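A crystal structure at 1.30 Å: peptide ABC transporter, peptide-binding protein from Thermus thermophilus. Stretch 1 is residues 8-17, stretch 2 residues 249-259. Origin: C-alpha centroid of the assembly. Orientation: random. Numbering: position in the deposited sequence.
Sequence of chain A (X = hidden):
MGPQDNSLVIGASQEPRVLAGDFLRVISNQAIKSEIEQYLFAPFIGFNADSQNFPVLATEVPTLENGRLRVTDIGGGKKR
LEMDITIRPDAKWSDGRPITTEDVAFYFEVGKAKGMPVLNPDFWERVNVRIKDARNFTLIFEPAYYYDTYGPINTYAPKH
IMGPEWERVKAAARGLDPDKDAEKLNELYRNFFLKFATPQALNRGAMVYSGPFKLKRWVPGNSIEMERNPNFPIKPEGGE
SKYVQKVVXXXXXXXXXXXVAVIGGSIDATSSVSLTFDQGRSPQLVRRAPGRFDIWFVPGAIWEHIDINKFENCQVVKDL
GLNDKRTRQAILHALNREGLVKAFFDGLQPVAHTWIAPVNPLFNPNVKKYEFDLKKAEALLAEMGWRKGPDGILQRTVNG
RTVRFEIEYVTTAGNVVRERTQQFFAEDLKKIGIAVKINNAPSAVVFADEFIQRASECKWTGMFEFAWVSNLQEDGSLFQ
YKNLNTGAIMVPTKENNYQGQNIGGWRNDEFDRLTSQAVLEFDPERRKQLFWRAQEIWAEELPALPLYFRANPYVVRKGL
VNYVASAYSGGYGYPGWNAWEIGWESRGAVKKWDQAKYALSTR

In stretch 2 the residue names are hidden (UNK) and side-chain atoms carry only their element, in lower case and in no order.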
# COMPACT_ATOMS: atom_id res chain seq x y z
N LEU A 8 -10.19 -0.63 -22.77
CA LEU A 8 -9.28 0.22 -22.01
C LEU A 8 -7.99 -0.53 -21.67
O LEU A 8 -8.02 -1.50 -20.92
CB LEU A 8 -9.96 0.67 -20.72
CG LEU A 8 -9.10 1.39 -19.68
CD1 LEU A 8 -8.56 2.68 -20.25
CD2 LEU A 8 -9.93 1.66 -18.43
N VAL A 9 -6.87 -0.08 -22.24
CA VAL A 9 -5.58 -0.70 -21.97
C VAL A 9 -4.82 0.19 -21.00
O VAL A 9 -4.57 1.37 -21.29
CB VAL A 9 -4.76 -0.87 -23.27
CG1 VAL A 9 -3.38 -1.43 -22.96
CG2 VAL A 9 -5.50 -1.80 -24.23
N ILE A 10 -4.46 -0.37 -19.86
CA ILE A 10 -3.75 0.35 -18.81
C ILE A 10 -2.33 -0.20 -18.66
O ILE A 10 -2.13 -1.41 -18.55
CB ILE A 10 -4.49 0.21 -17.46
CG1 ILE A 10 -5.91 0.76 -17.60
CG2 ILE A 10 -3.73 0.94 -16.37
CD1 ILE A 10 -6.81 0.48 -16.41
N GLY A 11 -1.35 0.70 -18.66
CA GLY A 11 0.03 0.29 -18.53
C GLY A 11 0.54 0.39 -17.10
O GLY A 11 0.30 1.40 -16.42
N ALA A 12 1.24 -0.64 -16.65
CA ALA A 12 1.80 -0.69 -15.30
C ALA A 12 3.21 -1.25 -15.34
O ALA A 12 3.56 -2.03 -16.23
CB ALA A 12 0.91 -1.55 -14.40
N SER A 13 4.03 -0.87 -14.36
CA SER A 13 5.41 -1.35 -14.29
C SER A 13 5.64 -2.43 -13.24
O SER A 13 6.76 -2.88 -13.04
CB SER A 13 6.36 -0.18 -14.04
OG SER A 13 6.07 0.46 -12.81
N GLN A 14 4.56 -2.83 -12.56
CA GLN A 14 4.63 -3.87 -11.54
C GLN A 14 3.42 -4.77 -11.72
O GLN A 14 2.36 -4.30 -12.16
CB GLN A 14 4.64 -3.26 -10.14
CG GLN A 14 5.90 -2.45 -9.88
CD GLN A 14 5.92 -1.79 -8.52
OE1 GLN A 14 5.25 -2.23 -7.59
NE2 GLN A 14 6.71 -0.73 -8.40
N GLU A 15 3.57 -6.04 -11.40
CA GLU A 15 2.50 -7.01 -11.55
C GLU A 15 2.15 -7.69 -10.23
O GLU A 15 3.04 -8.00 -9.44
CB GLU A 15 2.92 -8.07 -12.57
CG GLU A 15 1.86 -9.10 -12.93
CD GLU A 15 2.28 -10.02 -14.06
OE1 GLU A 15 3.32 -9.74 -14.70
OE2 GLU A 15 1.57 -11.01 -14.32
N PRO A 16 0.86 -7.92 -9.96
CA PRO A 16 0.48 -8.57 -8.70
C PRO A 16 1.10 -9.97 -8.63
O PRO A 16 1.15 -10.68 -9.63
CB PRO A 16 -1.04 -8.65 -8.79
CG PRO A 16 -1.40 -7.50 -9.68
CD PRO A 16 -0.33 -7.54 -10.75
N ARG A 17 1.56 -10.36 -7.45
CA ARG A 17 2.12 -11.70 -7.29
C ARG A 17 0.98 -12.71 -7.23
O ARG A 17 1.10 -13.83 -7.74
CB ARG A 17 2.97 -11.77 -6.01
CG ARG A 17 3.58 -13.14 -5.73
CD ARG A 17 4.34 -13.71 -6.93
NE ARG A 17 4.97 -15.00 -6.63
CZ ARG A 17 6.12 -15.14 -5.99
NH1 ARG A 17 6.62 -16.35 -5.76
NH2 ARG A 17 6.80 -14.07 -5.58
N UNK A 249 -4.70 -4.83 -18.35
CA UNK A 249 -3.52 -4.26 -17.73
C UNK A 249 -2.33 -4.93 -18.42
O UNK A 249 -2.27 -6.15 -18.51
c UNK A 249 -3.16 -2.64 -14.66
c UNK A 249 -5.03 -1.49 -13.69
c UNK A 249 -4.02 -3.50 -15.35
c UNK A 249 -5.90 -2.34 -14.36
c UNK A 249 -3.47 -4.59 -16.24
o UNK A 249 -5.55 -0.51 -12.88
c UNK A 249 -5.39 -3.33 -15.18
c UNK A 249 -3.66 -1.64 -13.83
N UNK A 250 -1.42 -4.11 -18.93
CA UNK A 250 -0.21 -4.60 -19.59
C UNK A 250 0.95 -4.29 -18.65
O UNK A 250 1.09 -3.15 -18.19
c UNK A 250 0.00 -3.91 -20.93
c UNK A 250 -0.52 -3.76 -23.36
c UNK A 250 1.48 -3.16 -24.67
n UNK A 250 0.77 -2.32 -25.41
c UNK A 250 -0.85 -4.46 -22.06
n UNK A 250 0.90 -3.85 -23.70
n UNK A 250 2.78 -3.30 -24.90
N UNK A 251 1.77 -5.29 -18.37
CA UNK A 251 2.90 -5.14 -17.47
C UNK A 251 4.24 -5.08 -18.17
O UNK A 251 4.60 -5.99 -18.92
c UNK A 251 2.89 -6.29 -16.46
c UNK A 251 1.60 -6.42 -15.72
c UNK A 251 0.74 -7.48 -15.95
c UNK A 251 1.21 -5.43 -14.81
c UNK A 251 -0.87 -6.57 -14.41
c UNK A 251 -0.49 -7.56 -15.31
c UNK A 251 -0.01 -5.50 -14.17
N UNK A 252 4.97 -4.00 -17.93
CA UNK A 252 6.30 -3.80 -18.50
C UNK A 252 7.16 -3.36 -17.32
O UNK A 252 7.07 -2.22 -16.86
c UNK A 252 5.15 -2.16 -21.85
c UNK A 252 5.31 -3.17 -20.73
c UNK A 252 7.68 -2.54 -20.19
c UNK A 252 6.27 -2.73 -19.62
N UNK A 253 7.99 -4.28 -16.83
CA UNK A 253 8.82 -4.05 -15.65
C UNK A 253 9.83 -2.92 -15.71
O UNK A 253 10.03 -2.21 -14.72
c UNK A 253 10.16 -5.31 -13.88
o UNK A 253 10.75 -7.62 -14.09
c UNK A 253 9.54 -5.34 -15.27
c UNK A 253 11.01 -6.53 -13.59
n UNK A 253 12.03 -6.35 -12.76
N UNK A 254 10.50 -2.77 -16.84
CA UNK A 254 11.47 -1.70 -16.97
C UNK A 254 10.68 -0.43 -17.26
O UNK A 254 9.99 -0.34 -18.27
o UNK A 254 13.19 0.19 -18.71
c UNK A 254 12.46 -1.99 -18.09
c UNK A 254 13.50 -0.90 -18.24
n UNK A 254 14.73 -1.18 -17.83
N UNK A 255 10.79 0.56 -16.38
CA UNK A 255 10.02 1.79 -16.56
C UNK A 255 10.36 2.57 -17.82
O UNK A 255 9.50 3.27 -18.35
c UNK A 255 10.12 2.71 -15.33
o UNK A 255 11.49 2.99 -15.03
c UNK A 255 9.46 2.05 -14.12
N UNK A 256 11.59 2.46 -18.32
CA UNK A 256 11.92 3.16 -19.56
C UNK A 256 11.21 2.45 -20.72
O UNK A 256 10.70 3.10 -21.63
c UNK A 256 13.44 3.18 -19.80
o UNK A 256 14.07 3.06 -22.11
n UNK A 256 13.78 5.10 -21.23
c UNK A 256 13.80 3.78 -21.15
N UNK A 257 11.17 1.12 -20.68
CA UNK A 257 10.48 0.38 -21.72
C UNK A 257 8.98 0.70 -21.66
O UNK A 257 8.32 0.79 -22.69
o UNK A 257 12.09 -1.42 -21.73
c UNK A 257 10.72 -1.12 -21.55
N UNK A 258 8.45 0.89 -20.45
CA UNK A 258 7.04 1.24 -20.32
C UNK A 258 6.82 2.63 -20.91
O UNK A 258 5.84 2.87 -21.60
c UNK A 258 4.88 1.51 -17.09
c UNK A 258 6.60 1.20 -18.85
c UNK A 258 5.15 1.62 -18.58
c UNK A 258 4.18 0.75 -19.37
N UNK A 259 7.75 3.55 -20.63
CA UNK A 259 7.66 4.90 -21.16
C UNK A 259 7.59 4.86 -22.69
O UNK A 259 6.76 5.54 -23.31
c UNK A 259 8.97 7.14 -21.31
c UNK A 259 10.24 7.81 -20.82
c UNK A 259 7.75 7.96 -20.90
c UNK A 259 8.87 5.73 -20.72

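Position 249 carries one carbon and then a ring of six carbons bearing one oxygen. It pairs with Ile 10 in a parallel bridge, CA to CA 4.7 Å. Its CA-to-CB bond points to the face that carries Ile 10 and Ala 12, and the end of the side chain comes nearer stretch 1. A phenol ring makes this Tyr 249. CG2 of Ile 10 lies over one ring face, 4.0 Å from the centroid, and Ile 10 CD1 is 3.6 Å from Tyr 249 CE2. Ala 12 CB sits at the ring edge. The hydroxyl is hydrogen-bonded elsewhere in the structure.

Position 250 has three carbons, a nitrogen, and a carbon carrying two more nitrogens. Its carbons pack on Val 9 CG1. The end group is a guanidinium, so the residue is Arg 250. Val 9 CG1 is 3.7 Å from Arg 250 CD. Its backbone also bonds to stretch 1: Arg 250 N donates to Ile 10 O at 2.8 Å, and Arg 250 O accepts from Ala 12 N at 2.9 Å.

Position 251 shows one carbon and a ring of six carbons with no oxygen. Glu 15 lies over one face of the ring, and Ala 12, Gln 14 and Pro 16 also approach it. It is Phe 251. Glu 15 CG is 3.7 Å from the ring centroid, so the methylene part of an acidic side chain makes a CH-pi contact. Ala 12 CB is 3.9 Å from Phe 251 CD1, and Pro 16 CD is 3.8 Å from Phe 251 CZ. Gln 14 O comes within 3.1 Å of Phe 251 CD1 and has no hydrogen-bond partner in the model.

Position 252 has four carbons, forked at the first, with one arm two carbons long. Its side chain only just reaches stretch 1. This is Ile 252. Ile 252 N donates to Ala 12 O at 3.0 Å, the third backbone bond between the stretches.

Position 253 has three carbons, the third carrying one oxygen and one nitrogen. CA to CB points away from stretch 1, but its CA lies near Ser 13 O. An amide on a three-carbon chain gives Gln 253. Gln 253 CA is 3.5 Å from Ser 13 O.

Position 254 has two carbons, the second carrying an oxygen and a nitrogen, and touches nothing on stretch 1. Asn 254 is the N-cap of the helix.

Position 255 has one carbon carrying an oxygen and a carbon, and it touches Ser 13 CB. Thr 255 places CG2 3.8 Å from Ser 13 CB.

Position 256 repeats the two-carbon amide and is out of reach: Asn 256. Its N gives a weak bond to Asn 254 OD1.

Position 257 has one carbon and one oxygen: Ser 257. Its N also donates to Asn 254 OD1, at 3.0 Å.

Position 258 has four carbons, forked at the second, and its CA-to-CB bond points toward stretch 1. It approaches Gly 11 CA and Ser 13 CB. Leu 258 brings CD2 within 3.8 Å of Ser 13 CB.

Position 259 has the same fork but is out of reach: Leu 259.

The contact is a parallel strand pair joined by three backbone hydrogen bonds. Aromatic rings pack beside Ile 10 and Ala 12, while Leu 258 comes back from the capped helix to cover Gly 11 and Ser 13.

Stretch 2, residues 249-259: YRFIQNTNSLL
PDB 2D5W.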